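Local coordinates for lipase (Photobacterium sp. M37, PDB 2ORY), which catalyses the hydrolysis of triacylglycerols as a cold-adapted lipase of the alpha/beta-hydrolase fold, at residues A184-D189 / Y219-L224; I201-A207 / Q227-I231; S234-Y240 / L250-Y254; W242-K248 / M274-K279. Numbering follows the deposited sequence.

Contact 1. Residues A184-D189 / Y219-L224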
loop_
_atom_site.group_PDB
_atom_site.type_symbol
_atom_site.label_atom_id
_atom_site.label_comp_id
_atom_site.label_asym_id
_atom_site.label_seq_id
_atom_site.Cartn_x
_atom_site.Cartn_y
_atom_site.Cartn_z
ATOM N N ALA A 184 -3.534 -0.524 9.901
ATOM C CA ALA A 184 -2.761 -0.830 11.105
ATOM C C ALA A 184 -3.150 0.100 12.255
ATOM O O ALA A 184 -3.275 -0.341 13.396
ATOM C CB ALA A 184 -1.264 -0.706 10.815
ATOM N N LEU A 185 -3.336 1.385 11.961
ATOM C CA LEU A 185 -3.729 2.332 12.997
ATOM C C LEU A 185 -5.125 2.002 13.515
ATOM O O LEU A 185 -5.393 2.152 14.706
ATOM C CB LEU A 185 -3.721 3.785 12.487
ATOM C CG LEU A 185 -4.052 4.874 13.539
ATOM C CD1 LEU A 185 -3.043 4.820 14.685
ATOM C CD2 LEU A 185 -4.019 6.257 12.915
ATOM N N TRP A 186 -6.016 1.553 12.633
ATOM C CA TRP A 186 -7.360 1.215 13.068
ATOM C C TRP A 186 -7.317 0.046 14.048
ATOM O O TRP A 186 -8.014 0.060 15.059
ATOM C CB TRP A 186 -8.243 0.868 11.874
ATOM C CG TRP A 186 -9.445 0.046 12.228
ATOM C CD1 TRP A 186 -10.477 0.408 13.037
ATOM C CD2 TRP A 186 -9.743 -1.270 11.757
ATOM N NE1 TRP A 186 -11.407 -0.598 13.098
ATOM C CE2 TRP A 186 -10.982 -1.643 12.322
ATOM C CE3 TRP A 186 -9.087 -2.172 10.899
ATOM C CZ2 TRP A 186 -11.582 -2.876 12.062
ATOM C CZ3 TRP A 186 -9.688 -3.392 10.639
ATOM C CH2 TRP A 186 -10.928 -3.734 11.219
ATOM N N LEU A 187 -6.493 -0.958 13.743
ATOM C CA LEU A 187 -6.343 -2.128 14.608
ATOM C C LEU A 187 -5.776 -1.686 15.952
ATOM O O LEU A 187 -6.212 -2.149 17.000
ATOM C CB LEU A 187 -5.420 -3.164 13.949
ATOM C CG LEU A 187 -5.993 -3.843 12.703
ATOM C CD1 LEU A 187 -5.005 -4.843 12.082
ATOM C CD2 LEU A 187 -7.245 -4.563 13.125
ATOM N N LYS A 188 -4.794 -0.789 15.904
ATOM C CA LYS A 188 -4.175 -0.217 17.093
ATOM C C LYS A 188 -5.244 0.485 17.952
ATOM O O LYS A 188 -5.368 0.230 19.160
ATOM C CB LYS A 188 -3.141 0.830 16.682
ATOM C CG LYS A 188 -1.700 0.377 16.705
ATOM C CD LYS A 188 -1.145 0.422 18.115
ATOM C CE LYS A 188 0.370 0.345 18.101
ATOM N NZ LYS A 188 0.931 0.466 19.472
ATOM N N ASP A 189 -6.009 1.374 17.319
ATOM C CA ASP A 189 -7.031 2.135 18.017
ATOM C C ASP A 189 -8.161 1.347 18.659
ATOM O O ASP A 189 -8.787 1.850 19.586
ATOM C CB ASP A 189 -7.640 3.194 17.105
ATOM C CG ASP A 189 -6.741 4.404 16.921
ATOM O OD1 ASP A 189 -5.992 4.761 17.862
ATOM O OD2 ASP A 189 -6.804 5.016 15.831
ATOM N N TYR A 219 -0.817 12.083 14.790
ATOM C CA TYR A 219 -1.337 11.111 15.724
ATOM C C TYR A 219 -0.764 9.738 15.357
ATOM O O TYR A 219 -0.297 8.990 16.223
ATOM C CB TYR A 219 -2.853 11.066 15.666
ATOM C CG TYR A 219 -3.427 9.951 16.491
ATOM C CD1 TYR A 219 -3.334 9.965 17.886
ATOM C CD2 TYR A 219 -4.050 8.861 15.881
ATOM C CE1 TYR A 219 -3.850 8.921 18.647
ATOM C CE2 TYR A 219 -4.562 7.811 16.640
ATOM C CZ TYR A 219 -4.457 7.847 18.014
ATOM O OH TYR A 219 -4.944 6.789 18.750
ATOM N N PHE A 220 -0.797 9.401 14.068
ATOM C CA PHE A 220 -0.243 8.118 13.610
ATOM C C PHE A 220 1.223 7.925 14.074
ATOM O O PHE A 220 1.592 6.858 14.568
ATOM C CB PHE A 220 -0.286 8.031 12.082
ATOM C CG PHE A 220 0.281 6.759 11.540
ATOM C CD1 PHE A 220 -0.539 5.656 11.326
ATOM C CD2 PHE A 220 1.642 6.644 11.278
ATOM C CE1 PHE A 220 -0.007 4.452 10.857
ATOM C CE2 PHE A 220 2.186 5.450 10.814
ATOM C CZ PHE A 220 1.357 4.351 10.601
ATOM N N ASP A 221 2.050 8.951 13.890
ATOM C CA ASP A 221 3.456 8.888 14.280
ATOM C C ASP A 221 3.609 8.595 15.764
ATOM O O ASP A 221 4.365 7.704 16.171
ATOM C CB ASP A 221 4.159 10.205 13.945
ATOM C CG ASP A 221 4.404 10.368 12.459
ATOM O OD1 ASP A 221 4.089 9.419 11.705
ATOM O OD2 ASP A 221 4.912 11.436 12.048
ATOM N N ASP A 222 2.878 9.351 16.566
ATOM C CA ASP A 222 2.915 9.174 18.007
ATOM C C ASP A 222 2.446 7.774 18.411
ATOM O O ASP A 222 2.876 7.249 19.437
ATOM C CB ASP A 222 2.059 10.250 18.685
ATOM C CG ASP A 222 2.238 10.269 20.182
ATOM O OD1 ASP A 222 1.419 9.654 20.907
ATOM O OD2 ASP A 222 3.219 10.887 20.636
ATOM N N CYS A 223 1.591 7.155 17.598
ATOM C CA CYS A 223 1.086 5.814 17.908
ATOM C C CYS A 223 1.951 4.648 17.457
ATOM O O CYS A 223 2.099 3.679 18.196
ATOM C CB CYS A 223 -0.305 5.614 17.325
ATOM S SG CYS A 223 -1.543 6.522 18.179
ATOM N N LEU A 224 2.492 4.710 16.240
ATOM C CA LEU A 224 3.349 3.625 15.761
ATOM C C LEU A 224 4.826 3.880 15.969
ATOM O O LEU A 224 5.617 2.932 16.083
ATOM C CB LEU A 224 3.114 3.326 14.285
ATOM C CG LEU A 224 1.822 2.547 14.095
ATOM C CD1 LEU A 224 0.661 3.518 14.032
ATOM C CD2 LEU A 224 1.908 1.724 12.842
#
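Two helix ends cross here, the last turns of helix 175-189 and of helix 214-224. The axes of the short segments 184-189 and 219-224 approach to 10.8 Å with an angle of 65° between their N-to-C directions, and the closest pair of backbones is L185 and F220, whose CA atoms lie 6.8 Å apart. At so wide a spacing, large side chains have to fill the gap. L185 does most of this work: it enters as a knob into a hole formed by Y219, F220, C223 and L224, a patch offered by one face of the partner helix. Its CD1 lies 3.9 Å from Y219 CE2, 3.9 Å from C223 CB and 4.0 Å from L224 CD1, while L185 CB meets the edge of the F220 ring, 3.9 Å from F220 CD1. A184 completes the apolar patch more loosely, its CB 4.5 Å from L224 CD2. Both helices also pack on strand 199-206, where A184, F220 and L224 all touch T203. At the more exposed margin the chemistry becomes polar: Y219 OH donates a very short hydrogen bond of 2.4 Å to D189 OD1, and W113 holds D189 OD2. The crossing thus combines shape-fitted apolar packing around one leucine with a directed bond to a carboxylate, which ties the Y219 hydroxyl to the last residue of helix 175-189.

Contact 2. Residues I201-A207 / Q227-I231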
loop_
_atom_site.group_PDB
_atom_site.type_symbol
_atom_site.label_atom_id
_atom_site.label_comp_id
_atom_site.label_asym_id
_atom_site.label_seq_id
_atom_site.Cartn_x
_atom_site.Cartn_y
_atom_site.Cartn_z
ATOM N N ILE A 201 1.512 -4.646 16.869
ATOM C CA ILE A 201 1.182 -4.204 15.526
ATOM C C ILE A 201 2.221 -3.272 14.932
ATOM O O ILE A 201 2.557 -2.251 15.519
ATOM C CB ILE A 201 -0.185 -3.470 15.515
ATOM C CG1 ILE A 201 -1.283 -4.414 16.024
ATOM C CG2 ILE A 201 -0.482 -2.936 14.099
ATOM C CD1 ILE A 201 -2.659 -3.785 16.136
ATOM N N SER A 202 2.724 -3.632 13.760
ATOM C CA SER A 202 3.693 -2.798 13.057
ATOM C C SER A 202 3.271 -2.710 11.596
ATOM O O SER A 202 2.447 -3.496 11.126
ATOM C CB SER A 202 5.081 -3.422 13.112
ATOM O OG SER A 202 4.996 -4.735 12.603
ATOM N N THR A 203 3.853 -1.770 10.866
ATOM C CA THR A 203 3.517 -1.640 9.464
ATOM C C THR A 203 4.672 -1.102 8.635
ATOM O O THR A 203 5.399 -0.202 9.068
ATOM C CB THR A 203 2.279 -0.722 9.274
ATOM O OG1 THR A 203 1.978 -0.607 7.881
ATOM C CG2 THR A 203 2.538 0.663 9.844
ATOM N N ILE A 204 4.842 -1.682 7.450
ATOM C CA ILE A 204 5.871 -1.259 6.514
ATOM C C ILE A 204 5.178 -0.971 5.187
ATOM O O ILE A 204 5.044 -1.841 4.330
ATOM C CB ILE A 204 6.967 -2.351 6.328
ATOM C CG1 ILE A 204 7.681 -2.579 7.659
ATOM C CG2 ILE A 204 8.032 -1.883 5.322
ATOM C CD1 ILE A 204 8.813 -3.610 7.590
ATOM N N PRO A 205 4.697 0.263 5.015
ATOM C CA PRO A 205 4.005 0.680 3.788
ATOM C C PRO A 205 4.951 1.272 2.756
ATOM O O PRO A 205 5.736 2.159 3.076
ATOM C CB PRO A 205 3.018 1.715 4.297
ATOM C CG PRO A 205 3.833 2.405 5.367
ATOM C CD PRO A 205 4.573 1.287 6.069
ATOM N N PHE A 206 4.861 0.785 1.521
ATOM C CA PHE A 206 5.702 1.265 0.428
ATOM C C PHE A 206 4.962 2.189 -0.530
ATOM O O PHE A 206 3.763 2.026 -0.763
ATOM C CB PHE A 206 6.232 0.097 -0.424
ATOM C CG PHE A 206 7.078 -0.899 0.328
ATOM C CD1 PHE A 206 6.487 -1.907 1.095
ATOM C CD2 PHE A 206 8.465 -0.817 0.291
ATOM C CE1 PHE A 206 7.263 -2.813 1.819
ATOM C CE2 PHE A 206 9.254 -1.722 1.015
ATOM C CZ PHE A 206 8.648 -2.717 1.779
ATOM N N ALA A 207 5.685 3.170 -1.063
ATOM C CA ALA A 207 5.175 4.047 -2.108
ATOM C C ALA A 207 3.756 4.581 -1.963
ATOM O O ALA A 207 3.035 4.731 -2.957
ATOM C CB ALA A 207 5.290 3.297 -3.427
ATOM N N GLN A 227 7.404 1.420 15.145
ATOM C CA GLN A 227 6.711 0.282 14.558
ATOM C C GLN A 227 6.242 0.535 13.125
ATOM O O GLN A 227 5.580 -0.317 12.530
ATOM C CB GLN A 227 5.551 -0.137 15.444
ATOM C CG GLN A 227 6.026 -0.604 16.801
ATOM C CD GLN A 227 6.849 -1.874 16.721
ATOM O OE1 GLN A 227 6.307 -2.974 16.564
ATOM N NE2 GLN A 227 8.169 -1.732 16.818
ATOM N N CYS A 228 6.560 1.709 12.583
ATOM C CA CYS A 228 6.245 1.999 11.183
ATOM C C CYS A 228 7.497 2.424 10.430
ATOM O O CYS A 228 8.205 3.358 10.835
ATOM C CB CYS A 228 5.179 3.101 11.010
ATOM S SG CYS A 228 4.945 3.637 9.237
ATOM N N THR A 229 7.774 1.724 9.336
ATOM C CA THR A 229 8.904 2.060 8.483
ATOM C C THR A 229 8.317 2.422 7.122
ATOM O O THR A 229 7.916 1.550 6.364
ATOM C CB THR A 229 9.874 0.868 8.323
ATOM O OG1 THR A 229 10.412 0.530 9.605
ATOM C CG2 THR A 229 11.028 1.223 7.359
ATOM N N ARG A 230 8.255 3.713 6.827
ATOM C CA ARG A 230 7.692 4.207 5.562
ATOM C C ARG A 230 8.774 4.228 4.490
ATOM O O ARG A 230 9.733 4.990 4.580
ATOM C CB ARG A 230 7.145 5.624 5.764
ATOM C CG ARG A 230 5.771 5.878 5.171
ATOM C CD ARG A 230 5.803 6.964 4.137
ATOM N NE ARG A 230 6.426 8.194 4.606
ATOM C CZ ARG A 230 6.848 9.157 3.791
ATOM N NH1 ARG A 230 6.703 9.018 2.475
ATOM N NH2 ARG A 230 7.430 10.244 4.281
ATOM N N ILE A 231 8.612 3.404 3.467
ATOM C CA ILE A 231 9.612 3.328 2.411
ATOM C C ILE A 231 9.128 3.965 1.114
ATOM O O ILE A 231 8.155 3.513 0.511
ATOM C CB ILE A 231 10.041 1.845 2.199
ATOM C CG1 ILE A 231 10.632 1.305 3.521
ATOM C CG2 ILE A 231 11.064 1.734 1.069
ATOM C CD1 ILE A 231 11.110 -0.135 3.492
#
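Four backbone hydrogen bonds join segment 201-207, on the edge strand, to segment 227-231: T203 N to Q227 O (2.8 Å), T229 N to T203 O (3.1 Å), I231 N to P205 O (3.2 Å) and A207 N to I231 O (2.9 Å). The two directions differ by 11°, and two isolated parallel beta bridges, T203 with C228 and F206 with I231, let an extended loop segment run along the edge strand of the central sheet of the alpha/beta-hydrolase fold. The connection between the segments contains helix 214-224. P205, which has no amide hydrogen, still serves the pairing through its carbonyl. CA-H...O contacts supplement these bonds, among them C228 CA to T203 O at 3.2 Å. On one face P205 CD packs 4.0 Å from C228 SG; T203 on the same face turns its hydroxyl to V170 O of strand 166-173. On the other face I231 CD1 reaches both I204 CG2, at 4.0 Å, and the F206 ring, where CE2 lies 3.5 Å away.

Contact 3. Residues S234-Y240 / L250-Y254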
loop_
_atom_site.group_PDB
_atom_site.type_symbol
_atom_site.label_atom_id
_atom_site.label_comp_id
_atom_site.label_asym_id
_atom_site.label_seq_id
_atom_site.Cartn_x
_atom_site.Cartn_y
_atom_site.Cartn_z
ATOM N N SER A 234 12.723 8.345 -3.813
ATOM C CA SER A 234 12.714 9.794 -4.028
ATOM C C SER A 234 12.189 10.227 -5.401
ATOM O O SER A 234 11.690 11.349 -5.556
ATOM C CB SER A 234 14.120 10.381 -3.831
ATOM O OG SER A 234 15.043 9.873 -4.793
ATOM N N LEU A 235 12.295 9.360 -6.400
ATOM C CA LEU A 235 11.824 9.740 -7.727
ATOM C C LEU A 235 10.447 9.183 -8.070
ATOM O O LEU A 235 9.966 9.335 -9.192
ATOM C CB LEU A 235 12.834 9.330 -8.796
ATOM C CG LEU A 235 14.246 9.917 -8.711
ATOM C CD1 LEU A 235 15.047 9.388 -9.907
ATOM C CD2 LEU A 235 14.221 11.448 -8.722
ATOM N N ASP A 236 9.820 8.532 -7.099
ATOM C CA ASP A 236 8.480 7.997 -7.304
ATOM C C ASP A 236 7.532 9.153 -7.000
ATOM O O ASP A 236 7.547 9.695 -5.894
ATOM C CB ASP A 236 8.229 6.827 -6.345
ATOM C CG ASP A 236 6.809 6.275 -6.437
ATOM O OD1 ASP A 236 6.061 6.657 -7.361
ATOM O OD2 ASP A 236 6.441 5.445 -5.579
ATOM N N ILE A 237 6.711 9.539 -7.973
ATOM C CA ILE A 237 5.779 10.652 -7.766
ATOM C C ILE A 237 4.609 10.365 -6.814
ATOM O O ILE A 237 4.120 11.275 -6.153
ATOM C CB ILE A 237 5.166 11.177 -9.105
ATOM C CG1 ILE A 237 4.372 10.067 -9.780
ATOM C CG2 ILE A 237 6.254 11.699 -10.045
ATOM C CD1 ILE A 237 3.715 10.484 -11.062
ATOM N N VAL A 238 4.170 9.118 -6.715
ATOM C CA VAL A 238 3.020 8.783 -5.862
ATOM C C VAL A 238 3.029 9.325 -4.436
ATOM O O VAL A 238 2.057 9.943 -3.998
ATOM C CB VAL A 238 2.817 7.280 -5.842
ATOM C CG1 VAL A 238 1.721 6.889 -4.843
ATOM C CG2 VAL A 238 2.457 6.844 -7.242
ATOM N N PRO A 239 4.118 9.097 -3.685
ATOM C CA PRO A 239 4.180 9.607 -2.316
ATOM C C PRO A 239 4.110 11.125 -2.275
ATOM O O PRO A 239 3.937 11.694 -1.201
ATOM C CB PRO A 239 5.535 9.114 -1.823
ATOM C CG PRO A 239 5.694 7.849 -2.537
ATOM C CD PRO A 239 5.260 8.206 -3.939
ATOM N N TYR A 240 4.270 11.782 -3.427
ATOM C CA TYR A 240 4.236 13.253 -3.465
ATOM C C TYR A 240 2.849 13.885 -3.392
ATOM O O TYR A 240 2.724 15.110 -3.414
ATOM C CB TYR A 240 4.943 13.798 -4.715
ATOM C CG TYR A 240 6.459 13.768 -4.658
ATOM C CD1 TYR A 240 7.157 12.564 -4.784
ATOM C CD2 TYR A 240 7.199 14.946 -4.513
ATOM C CE1 TYR A 240 8.544 12.527 -4.772
ATOM C CE2 TYR A 240 8.610 14.922 -4.500
ATOM C CZ TYR A 240 9.268 13.706 -4.631
ATOM O OH TYR A 240 10.646 13.644 -4.627
ATOM N N LEU A 250 6.185 17.874 -8.542
ATOM C CA LEU A 250 5.918 16.880 -9.583
ATOM C C LEU A 250 6.313 17.291 -10.988
ATOM O O LEU A 250 6.824 16.476 -11.742
ATOM C CB LEU A 250 4.439 16.473 -9.570
ATOM C CG LEU A 250 4.024 15.699 -8.311
ATOM C CD1 LEU A 250 2.531 15.500 -8.285
ATOM C CD2 LEU A 250 4.731 14.375 -8.289
ATOM N N LYS A 251 6.091 18.544 -11.354
ATOM C CA LYS A 251 6.445 18.991 -12.709
ATOM C C LYS A 251 7.922 18.804 -13.106
ATOM O O LYS A 251 8.232 18.548 -14.273
ATOM C CB LYS A 251 6.103 20.465 -12.878
ATOM C CG LYS A 251 7.011 21.360 -12.069
ATOM C CD LYS A 251 6.779 22.812 -12.391
ATOM C CE LYS A 251 7.676 23.705 -11.546
ATOM N NZ LYS A 251 7.379 25.140 -11.798
ATOM N N SER A 252 8.834 18.936 -12.145
ATOM C CA SER A 252 10.261 18.826 -12.448
ATOM C C SER A 252 11.009 17.738 -11.701
ATOM O O SER A 252 12.233 17.786 -11.571
ATOM C CB SER A 252 10.929 20.164 -12.185
ATOM O OG SER A 252 10.652 20.570 -10.857
ATOM N N ILE A 253 10.269 16.743 -11.230
ATOM C CA ILE A 253 10.851 15.630 -10.499
ATOM C C ILE A 253 11.891 14.877 -11.326
ATOM O O ILE A 253 12.843 14.342 -10.770
ATOM C CB ILE A 253 9.755 14.612 -10.048
ATOM C CG1 ILE A 253 10.396 13.476 -9.254
ATOM C CG2 ILE A 253 9.027 14.019 -11.269
ATOM C CD1 ILE A 253 10.906 13.893 -7.904
ATOM N N TYR A 254 11.713 14.834 -12.644
ATOM C CA TYR A 254 12.647 14.109 -13.510
ATOM C C TYR A 254 13.510 15.017 -14.366
ATOM O O TYR A 254 13.874 14.675 -15.492
ATOM C CB TYR A 254 11.897 13.132 -14.421
ATOM C CG TYR A 254 11.018 12.145 -13.680
ATOM C CD1 TYR A 254 11.493 11.437 -12.570
ATOM C CD2 TYR A 254 9.705 11.931 -14.082
ATOM C CE1 TYR A 254 10.659 10.543 -11.877
ATOM C CE2 TYR A 254 8.874 11.047 -13.409
ATOM C CZ TYR A 254 9.344 10.360 -12.309
ATOM O OH TYR A 254 8.473 9.533 -11.639
HETATM O O HOH W 1 6.507 7.406 -9.922
#
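D236, the probable acid of a Ser-His-Asp triad with S174 and H312, lies in segment 234-240, and this contact shows how the loop carrying the probable triad acid can be backed by a second loop. D236 OD2 bonds to H312 ND1, while D236 OD1 accepts from V238 N at 3.2 Å, closing an Asx turn. A water adds a further link: it donates to D236 OD1 (2.7 Å), accepts from I237 N (2.9 Å) and reaches Y254 OH in a weak bond of 3.4 Å. Y254 OH also donates to L235 O at 2.9 Å, the direct hydrogen bond between the two segments. In the alpha/beta-hydrolase fold the triad acid is carried on a loop beyond a strand of the central sheet; here that loop runs into a short 3-10 segment, 238-240, and L250 to I253 make a type I beta turn beside it. Apolar side chains fill the space between them. L250 CD2 is 3.3 Å from I237 CB and 3.6 Å from Y240 CB, and I253 CG2 sits 3.8 Å from I237 CG2. I253 CD1 lies 4.2 Å from L235 CD2 and 3.7 Å from Y240 CZ. The hydroxyl of that same tyrosine bonds back across its own loop, Y240 OH donating to S234 O at 2.7 Å, while the Y254 ring meets that of Y304 on helix 304-319.

Contact 4. Residues W242-K248 / M274-K279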
loop_
_atom_site.group_PDB
_atom_site.type_symbol
_atom_site.label_atom_id
_atom_site.label_comp_id
_atom_site.label_asym_id
_atom_site.label_seq_id
_atom_site.Cartn_x
_atom_site.Cartn_y
_atom_site.Cartn_z
ATOM N N TRP A 242 -0.832 13.967 -1.171
ATOM C CA TRP A 242 -1.337 15.220 -1.700
ATOM C C TRP A 242 -0.867 16.443 -0.897
ATOM O O TRP A 242 -1.543 17.465 -0.868
ATOM C CB TRP A 242 -2.869 15.184 -1.707
ATOM C CG TRP A 242 -3.466 14.411 -2.840
ATOM C CD1 TRP A 242 -3.896 14.910 -4.041
ATOM C CD2 TRP A 242 -3.724 13.005 -2.874
ATOM N NE1 TRP A 242 -4.409 13.904 -4.815
ATOM C CE2 TRP A 242 -4.316 12.721 -4.125
ATOM C CE3 TRP A 242 -3.518 11.958 -1.971
ATOM C CZ2 TRP A 242 -4.703 11.429 -4.495
ATOM C CZ3 TRP A 242 -3.907 10.666 -2.336
ATOM C CH2 TRP A 242 -4.492 10.416 -3.586
ATOM N N ASN A 243 0.263 16.346 -0.216
ATOM C CA ASN A 243 0.749 17.507 0.523
ATOM C C ASN A 243 0.985 18.591 -0.535
ATOM O O ASN A 243 1.590 18.320 -1.570
ATOM C CB ASN A 243 2.034 17.136 1.265
ATOM C CG ASN A 243 2.796 18.350 1.774
ATOM O OD1 ASN A 243 3.518 18.999 1.026
ATOM N ND2 ASN A 243 2.631 18.654 3.046
ATOM N N THR A 244 0.498 19.809 -0.296
ATOM C CA THR A 244 0.647 20.869 -1.297
ATOM C C THR A 244 2.087 21.144 -1.739
ATOM O O THR A 244 2.358 21.234 -2.933
ATOM C CB THR A 244 -0.012 22.209 -0.843
ATOM O OG1 THR A 244 0.804 22.836 0.148
ATOM C CG2 THR A 244 -1.404 21.963 -0.258
ATOM N N ASN A 245 3.013 21.263 -0.795
ATOM C CA ASN A 245 4.412 21.519 -1.148
ATOM C C ASN A 245 4.974 20.425 -2.042
ATOM O O ASN A 245 5.677 20.702 -3.015
ATOM C CB ASN A 245 5.260 21.629 0.115
ATOM C CG ASN A 245 4.973 22.887 0.879
ATOM O OD1 ASN A 245 5.165 23.992 0.359
ATOM N ND2 ASN A 245 4.503 22.742 2.114
ATOM N N SER A 246 4.677 19.180 -1.682
ATOM C CA SER A 246 5.118 18.019 -2.439
ATOM C C SER A 246 4.551 18.027 -3.854
ATOM O O SER A 246 5.250 17.717 -4.816
ATOM C CB SER A 246 4.669 16.740 -1.740
ATOM O OG SER A 246 5.486 16.465 -0.624
ATOM N N LEU A 247 3.276 18.369 -3.980
ATOM C CA LEU A 247 2.648 18.376 -5.291
ATOM C C LEU A 247 3.371 19.327 -6.246
ATOM O O LEU A 247 3.550 19.028 -7.433
ATOM C CB LEU A 247 1.164 18.743 -5.148
ATOM C CG LEU A 247 0.215 17.662 -4.583
ATOM C CD1 LEU A 247 -1.166 18.271 -4.343
ATOM C CD2 LEU A 247 0.103 16.486 -5.556
ATOM N N LYS A 248 3.812 20.462 -5.719
ATOM C CA LYS A 248 4.511 21.452 -6.536
ATOM C C LYS A 248 5.899 21.021 -7.011
ATOM O O LYS A 248 6.602 21.787 -7.663
ATOM C CB LYS A 248 4.588 22.774 -5.778
ATOM C CG LYS A 248 3.235 23.473 -5.690
ATOM C CD LYS A 248 3.247 24.656 -4.739
ATOM C CE LYS A 248 1.850 25.248 -4.594
ATOM N NZ LYS A 248 1.794 26.252 -3.497
ATOM N N MET A 274 -5.077 19.196 -8.977
ATOM C CA MET A 274 -4.843 18.508 -7.697
ATOM C C MET A 274 -4.433 19.514 -6.612
ATOM O O MET A 274 -4.902 19.437 -5.467
ATOM C CB MET A 274 -3.712 17.477 -7.820
ATOM C CG MET A 274 -4.032 16.230 -8.631
ATOM S SD MET A 274 -2.540 15.361 -9.188
ATOM C CE MET A 274 -2.025 14.558 -7.648
ATOM N N ILE A 275 -3.542 20.445 -6.967
ATOM C CA ILE A 275 -3.076 21.444 -6.001
ATOM C C ILE A 275 -4.272 22.292 -5.598
ATOM O O ILE A 275 -4.554 22.465 -4.412
ATOM C CB ILE A 275 -1.949 22.323 -6.609
ATOM C CG1 ILE A 275 -0.691 21.477 -6.820
ATOM C CG2 ILE A 275 -1.640 23.527 -5.704
ATOM C CD1 ILE A 275 0.421 22.217 -7.572
ATOM N N ALA A 276 -4.993 22.793 -6.594
ATOM C CA ALA A 276 -6.185 23.590 -6.338
ATOM C C ALA A 276 -7.226 22.878 -5.446
ATOM O O ALA A 276 -7.756 23.470 -4.502
ATOM C CB ALA A 276 -6.829 23.974 -7.661
ATOM N N GLU A 277 -7.524 21.614 -5.733
ATOM C CA GLU A 277 -8.534 20.914 -4.941
ATOM C C GLU A 277 -8.125 20.444 -3.544
ATOM O O GLU A 277 -8.994 20.152 -2.727
ATOM C CB GLU A 277 -9.119 19.738 -5.736
ATOM C CG GLU A 277 -9.753 20.138 -7.093
ATOM C CD GLU A 277 -11.003 21.034 -6.979
ATOM O OE1 GLU A 277 -11.893 20.742 -6.140
ATOM O OE2 GLU A 277 -11.108 22.021 -7.750
ATOM N N THR A 278 -6.827 20.376 -3.250
ATOM C CA THR A 278 -6.383 19.953 -1.923
ATOM C C THR A 278 -5.745 21.102 -1.135
ATOM O O THR A 278 -5.194 20.916 -0.051
ATOM C CB THR A 278 -5.404 18.788 -2.020
ATOM O OG1 THR A 278 -4.311 19.145 -2.877
ATOM C CG2 THR A 278 -6.113 17.568 -2.591
ATOM N N LYS A 279 -5.831 22.301 -1.692
ATOM C CA LYS A 279 -5.311 23.495 -1.045
ATOM C C LYS A 279 -6.057 23.739 0.270
ATOM O O LYS A 279 -7.285 23.801 0.297
ATOM C CB LYS A 279 -5.506 24.701 -1.968
ATOM C CG LYS A 279 -4.941 26.010 -1.442
ATOM C CD LYS A 279 -4.901 27.081 -2.546
ATOM C CE LYS A 279 -4.200 28.358 -2.065
ATOM N NZ LYS A 279 -4.061 29.387 -3.142
#
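Apolar packing joins the short helix 244-247 and the residue W242 before it to the C-terminal end of helix 265-278. L247 points into the interface: its CD2 lies 3.6 Å from M274 CE and its CB 3.7 Å from I275 CG1. The same methyl, M274 CE, comes within 3.8 Å of W242 NE1, and T278 CG2 approaches W242 CD1 equally closely, at 3.8 Å. Nearer the solvent, the aliphatic part of K248 covers I275, with K248 CG 3.6 Å from I275 CD1, and T244 CG2 stands 3.9 Å from T278 O. Some polar groups bond within their own segment: N243 is the N-cap of the short helix, its OD1 accepting from S246 N at 3.0 Å, and T278 OG1 donates to M274 O at 2.7 Å. N243 ND2 bonds Y283 O. A cis peptide bond precedes W242, whose ring also packs on L101 of helix 97-102. With no hydrogen bond between the segments, the union rests on side-chain fit, and N243 OD1 and T278 OG1 bond within their own helical segments.

How the contacts relate
Followed from the N terminus, the chain leaves helix 175-189, runs through strand 199-206 and returns along helix 214-224, closing contact 1. Contact 2 crosses it, closing the excursion through helix 214-224. Their centres are 11 Å apart, and L224 CD2 meets T203 CG2 at 3.2 Å, so helix pair and sheet edge form one layered unit. The chain then enters the loop 234-240, which carries the probable triad acid and whose D236 OD2 lies 3.3 Å from A207 CB, at the end of the first segment of contact 2. Contact 3 closes the excursion through helix 244-247; contact 4 crosses it and closes the one that includes most of helix 265-278, so together they link this loop to that helix.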